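Local coordinates for protein extracellular sialidase/neuraminidase, putative (Aspergillus fumigatus, PDB 2XZI) that acts as a Kdnase, a sialidase-family glycoside hydrolase that probably releases Kdn, the deaminated sialic acid, from its glycosides, at residues Glu174-Pro177 against Asp178-Trp182; Pro107-Asp110 against Asp111-Ile115. All blocks are in the same frame, centred on the assembly; numbering follows the deposited sequence. Where two conformers were deposited one is given.

Interaction 1: residues Glu174-Pro177 against Asp178-Trp182; sequences ELTP and DGWAW. With KDM (deamino-alpha-neuraminic acid), chain C.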
loop_
_atom_site.group_PDB
_atom_site.type_symbol
_atom_site.label_atom_id
_atom_site.label_comp_id
_atom_site.label_asym_id
_atom_site.label_seq_id
_atom_site.Cartn_x
_atom_site.Cartn_y
_atom_site.Cartn_z
ATOM N N GLU A 174 -7.387 -7.214 -20.573
ATOM C CA GLU A 174 -6.001 -7.305 -20.995
ATOM C C GLU A 174 -5.101 -7.922 -19.910
ATOM O O GLU A 174 -4.161 -8.674 -20.211
ATOM C CB GLU A 174 -5.499 -5.904 -21.372
ATOM C CG GLU A 174 -6.097 -5.316 -22.670
ATOM C CD GLU A 174 -7.562 -4.857 -22.568
ATOM O OE1 GLU A 174 -8.035 -4.467 -21.471
ATOM O OE2 GLU A 174 -8.251 -4.877 -23.614
ATOM N N LEU A 175 -5.387 -7.603 -18.644
ATOM C CA LEU A 175 -4.438 -7.885 -17.564
ATOM C C LEU A 175 -4.985 -8.710 -16.412
ATOM O O LEU A 175 -4.258 -8.974 -15.440
ATOM C CB LEU A 175 -3.849 -6.569 -17.010
ATOM C CG LEU A 175 -3.082 -5.700 -18.012
ATOM C CD1 LEU A 175 -2.683 -4.372 -17.407
ATOM C CD2 LEU A 175 -1.855 -6.417 -18.569
ATOM N N THR A 176 -6.246 -9.113 -16.512
ATOM C CA THR A 176 -6.812 -10.074 -15.554
ATOM C C THR A 176 -7.175 -11.343 -16.314
ATOM O O THR A 176 -7.794 -11.269 -17.380
ATOM C CB THR A 176 -8.044 -9.510 -14.827
ATOM O OG1 THR A 176 -7.716 -8.210 -14.314
ATOM C CG2 THR A 176 -8.472 -10.421 -13.661
ATOM N N PRO A 177 -6.785 -12.520 -15.784
ATOM C CA PRO A 177 -7.170 -13.722 -16.544
ATOM C C PRO A 177 -8.682 -13.870 -16.683
ATOM O O PRO A 177 -9.453 -13.464 -15.792
ATOM C CB PRO A 177 -6.609 -14.858 -15.697
ATOM C CG PRO A 177 -5.435 -14.222 -14.944
ATOM C CD PRO A 177 -5.885 -12.828 -14.653
ATOM N N ASP A 178 -9.089 -14.460 -17.806
ATOM C CA ASP A 178 -10.499 -14.698 -18.074
ATOM C C ASP A 178 -11.108 -15.689 -17.074
ATOM O O ASP A 178 -10.439 -16.597 -16.580
ATOM C CB ASP A 178 -10.700 -15.211 -19.509
ATOM C CG ASP A 178 -10.423 -14.159 -20.571
ATOM O OD1 ASP A 178 -10.450 -12.939 -20.288
ATOM O OD2 ASP A 178 -10.205 -14.559 -21.738
ATOM N N GLY A 179 -12.380 -15.488 -16.763
ATOM C CA GLY A 179 -13.075 -16.360 -15.827
ATOM C C GLY A 179 -12.879 -16.011 -14.368
ATOM O O GLY A 179 -13.442 -16.663 -13.494
ATOM N N TRP A 180 -12.060 -14.997 -14.086
ATOM C CA TRP A 180 -11.855 -14.587 -12.702
ATOM C C TRP A 180 -13.057 -13.831 -12.135
ATOM O O TRP A 180 -13.789 -13.156 -12.867
ATOM C CB TRP A 180 -10.575 -13.747 -12.576
ATOM C CG TRP A 180 -9.291 -14.564 -12.496
ATOM C CD1 TRP A 180 -9.041 -15.803 -13.058
ATOM C CD2 TRP A 180 -8.095 -14.196 -11.818
ATOM N NE1 TRP A 180 -7.762 -16.216 -12.761
ATOM C CE2 TRP A 180 -7.164 -15.249 -11.986
ATOM C CE3 TRP A 180 -7.719 -13.077 -11.051
ATOM C CZ2 TRP A 180 -5.878 -15.203 -11.442
ATOM C CZ3 TRP A 180 -6.439 -13.040 -10.510
ATOM C CH2 TRP A 180 -5.531 -14.085 -10.713
ATOM N N ALA A 181 -13.242 -13.967 -10.830
ATOM C CA ALA A 181 -14.274 -13.244 -10.099
ATOM C C ALA A 181 -13.566 -12.254 -9.180
ATOM O O ALA A 181 -13.325 -11.115 -9.582
ATOM C CB ALA A 181 -15.161 -14.214 -9.320
ATOM N N TRP A 182 -13.157 -12.691 -7.991
ATOM C CA TRP A 182 -12.345 -11.823 -7.141
ATOM C C TRP A 182 -11.015 -11.518 -7.822
ATOM O O TRP A 182 -10.485 -12.333 -8.598
ATOM C CB TRP A 182 -12.114 -12.422 -5.747
ATOM C CG TRP A 182 -11.433 -11.452 -4.821
ATOM C CD1 TRP A 182 -10.135 -11.504 -4.388
ATOM C CD2 TRP A 182 -12.016 -10.287 -4.213
ATOM N NE1 TRP A 182 -9.871 -10.435 -3.551
ATOM C CE2 TRP A 182 -11.002 -9.667 -3.446
ATOM C CE3 TRP A 182 -13.292 -9.698 -4.261
ATOM C CZ2 TRP A 182 -11.236 -8.503 -2.701
ATOM C CZ3 TRP A 182 -13.517 -8.524 -3.528
ATOM C CH2 TRP A 182 -12.493 -7.950 -2.765
HETATM C C2 KDM C . -9.280 -6.899 3.955
HETATM C C1 KDM C . -8.545 -6.992 5.286
HETATM C C3 KDM C . -9.235 -5.460 3.410
HETATM C C4 KDM C . -9.325 -5.385 1.857
HETATM C C5 KDM C . -9.808 -6.673 1.179
HETATM C C6 KDM C . -8.900 -7.849 1.616
HETATM C C7 KDM C . -9.437 -9.222 1.184
HETATM C C8 KDM C . -8.405 -10.324 1.484
HETATM C C9 KDM C . -8.945 -11.692 1.107
HETATM O O5 KDM C . -9.843 -6.522 -0.263
HETATM O O1A KDM C . -8.402 -5.946 5.963
HETATM O O1B KDM C . -8.153 -8.138 5.607
HETATM O O4 KDM C . -10.223 -4.326 1.524
HETATM O O6 KDM C . -8.684 -7.894 3.066
HETATM O O7 KDM C . -10.648 -9.491 1.895
HETATM O O8 KDM C . -7.202 -10.111 0.731
HETATM O O9 KDM C . -9.108 -11.715 -0.320
HETATM O O2 KDM C . -10.630 -7.273 4.258
HETATM O O HOH W 1 -10.459 -11.021 -18.241
#

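Interaction 2: residues Pro107-Asp110 against Asp111-Ile115; sequences PVVD and DDNTI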
loop_
_atom_site.group_PDB
_atom_site.type_symbol
_atom_site.label_atom_id
_atom_site.label_comp_id
_atom_site.label_asym_id
_atom_site.label_seq_id
_atom_site.Cartn_x
_atom_site.Cartn_y
_atom_site.Cartn_z
ATOM N N PRO A 107 0.405 2.435 -6.721
ATOM C CA PRO A 107 1.117 3.411 -7.554
ATOM C C PRO A 107 2.531 2.976 -7.897
ATOM O O PRO A 107 3.160 2.227 -7.140
ATOM C CB PRO A 107 1.130 4.667 -6.677
ATOM C CG PRO A 107 1.185 4.115 -5.276
ATOM C CD PRO A 107 0.280 2.903 -5.323
ATOM N N VAL A 108 3.054 3.466 -9.025
ATOM C CA VAL A 108 4.465 3.365 -9.350
ATOM C C VAL A 108 4.872 4.620 -10.129
ATOM O O VAL A 108 4.176 5.027 -11.054
ATOM C CB VAL A 108 4.802 2.054 -10.127
ATOM C CG1 VAL A 108 3.997 1.937 -11.430
ATOM C CG2 VAL A 108 6.327 1.906 -10.344
ATOM N N VAL A 109 6.008 5.182 -9.751
ATOM C CA VAL A 109 6.532 6.359 -10.414
ATOM C C VAL A 109 7.480 5.909 -11.527
ATOM O O VAL A 109 8.440 5.184 -11.286
ATOM C CB VAL A 109 7.264 7.294 -9.430
ATOM C CG1 VAL A 109 7.842 8.509 -10.191
ATOM C CG2 VAL A 109 6.336 7.747 -8.286
ATOM N N ASP A 110 7.182 6.339 -12.754
ATOM C CA ASP A 110 8.035 6.008 -13.903
ATOM C C ASP A 110 9.146 7.043 -14.105
ATOM O O ASP A 110 9.121 8.100 -13.473
ATOM C CB ASP A 110 7.203 5.816 -15.173
ATOM C CG ASP A 110 7.770 4.741 -16.096
ATOM O OD1 ASP A 110 8.980 4.410 -15.995
ATOM O OD2 ASP A 110 6.991 4.228 -16.927
ATOM N N ASP A 111 10.107 6.743 -14.991
ATOM C CA ASP A 111 11.348 7.539 -15.132
ATOM C C ASP A 111 11.106 8.974 -15.592
ATOM O O ASP A 111 11.913 9.878 -15.311
ATOM C CB ASP A 111 12.314 6.903 -16.146
ATOM C CG ASP A 111 12.717 5.487 -15.794
ATOM O OD1 ASP A 111 12.471 5.033 -14.654
ATOM O OD2 ASP A 111 13.298 4.825 -16.678
ATOM N N ASP A 112 10.023 9.169 -16.338
ATOM C CA ASP A 112 9.650 10.478 -16.880
ATOM C C ASP A 112 8.825 11.289 -15.888
ATOM O O ASP A 112 8.373 12.386 -16.202
ATOM C CB ASP A 112 8.846 10.300 -18.172
ATOM C CG ASP A 112 7.508 9.606 -17.943
ATOM O OD1 ASP A 112 7.420 8.730 -17.039
ATOM O OD2 ASP A 112 6.528 9.942 -18.635
ATOM N N ASN A 113 8.635 10.715 -14.698
ATOM C CA ASN A 113 7.706 11.215 -13.673
ATOM C C ASN A 113 6.220 11.044 -13.949
ATOM O O ASN A 113 5.401 11.619 -13.237
ATOM C CB ASN A 113 8.028 12.640 -13.183
ATOM C CG ASN A 113 7.565 12.863 -11.771
ATOM O OD1 ASN A 113 7.675 11.968 -10.925
ATOM N ND2 ASN A 113 7.014 14.050 -11.500
ATOM N N THR A 114 5.844 10.242 -14.952
ATOM C CA THR A 114 4.448 9.799 -14.998
ATOM C C THR A 114 4.199 8.946 -13.745
ATOM O O THR A 114 4.976 8.026 -13.445
ATOM C CB THR A 114 4.130 8.967 -16.236
ATOM O OG1 THR A 114 4.200 9.818 -17.391
ATOM C CG2 THR A 114 2.732 8.358 -16.157
ATOM N N ILE A 115 3.147 9.271 -13.014
ATOM C CA ILE A 115 2.760 8.406 -11.908
ATOM C C ILE A 115 1.583 7.539 -12.341
ATOM O O ILE A 115 0.491 8.033 -12.601
ATOM C CB ILE A 115 2.419 9.164 -10.609
ATOM C CG1 ILE A 115 3.553 10.125 -10.210
ATOM C CG2 ILE A 115 2.146 8.143 -9.496
ATOM C CD1 ILE A 115 3.297 11.580 -10.646
HETATM O O HOH W 2 11.294 5.475 -12.064
#

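Interaction 1: residues Glu174-Pro177 against Asp178-Trp182
P177 lays its ring over one face of the W180 indole. CB sits 3.7 Å from the centroid of the five-membered ring of W180, only 21° off the normal, which makes this a CH-pi contact, while CG packs 3.6 Å from CE2 of W180 and CD of P177 lies above the middle of the indole. T176 adds its methyl obliquely, CG2 lying 3.8 Å from CE3 of W180.

What brings proline and tryptophan together is a type II turn from P177 to W180. The bond that closes it, W180 N to P177 O at 3.5 Å, is weak, and P177 O has a second weak donor in R150; the proline-indole packing adds to the hold. G179 takes the third position of the turn with positive phi (84°), as glycine commonly does there. W180 then points CG anti to its own carbonyl carbon (chi1 -81°), swinging the indole back onto the proline. A water lies 2.8 Å from both T176 O and D178 OD1 and links them.

Two residues beyond the turn, W182 reaches the bound deamino-alpha-neuraminic acid, with CZ2 of its ring edge 3.4 Å from the sugar's O5; R151 makes a cation-pi contact with the same indole. The turn itself lies at the surface, just after helix 172-175, where R205 of strand 205-210 and R222 of strand 217-222 pack against both P177 and W180.

Interaction 2: residues Pro107-Asp110 against Asp111-Ile115
V109 CG1 (chi1 178°) and N113 CG (-152°) both lie anti to their own backbone N, and the two side chains run alongside each other until CG1 of V109 meets OD1 of N113 at 3.5 Å. That amide oxygen has its polar partner in T47 N. V109 CG2 turns instead to CG1 of I115, 4.1 Å away; the two residues form a non-hydrogen-bonded antiparallel pair with their side chains on the same face of the sheet.

The backbone between them is a tight beta hairpin joining strands 101-109 and 115-122 of one propeller sheet: a type I turn from D110 to N113 with a G1 bulge, N113 taking the left-handed conformation (phi 72°). D110 closes it with both of its backbone polar atoms: N donates almost straight to T114 O at 2.9 Å, and O accepts from N113 N at 2.9 Å, from above the carbonyl plane.

Carboxylates finish the turn. D110 OD1 takes D111 N at 2.8 Å on its anti side, somewhat out of the carboxylate plane, and a salt bridge to R216 probably offsets the charge it brings near D111, which has R192 of its own. D112 makes an Asx turn: OD1 accepts T114 N at 3.0 Å from well above the carboxylate plane, while OD2 receives the T114 hydroxyl OG1 at 2.6 Å on its syn side, also tilted from the plane. A water links V109 O to D111 OD1.

How the interactions relate
Both contacts are local turns associated with the same four-stranded sheet: interaction 2 is the hairpin between two of its strands, 101-109 and 115-122, whereas interaction 1 follows the short helix that comes after its last strand, 169-170. Each also leans on the next sheet in sequence, interaction 1 through R205 and R222, interaction 2 through R192 and L198. Their centres lie about 25 Å apart and they do not touch. Interaction 1 is a surface contact, built on a proline-indole CH-pi contact and one weak turn bond, and its second segment ends at W182, which lines the sugar pocket. Interaction 2 is partly buried and relies on good backbone bonds and aspartates partnered by arginines.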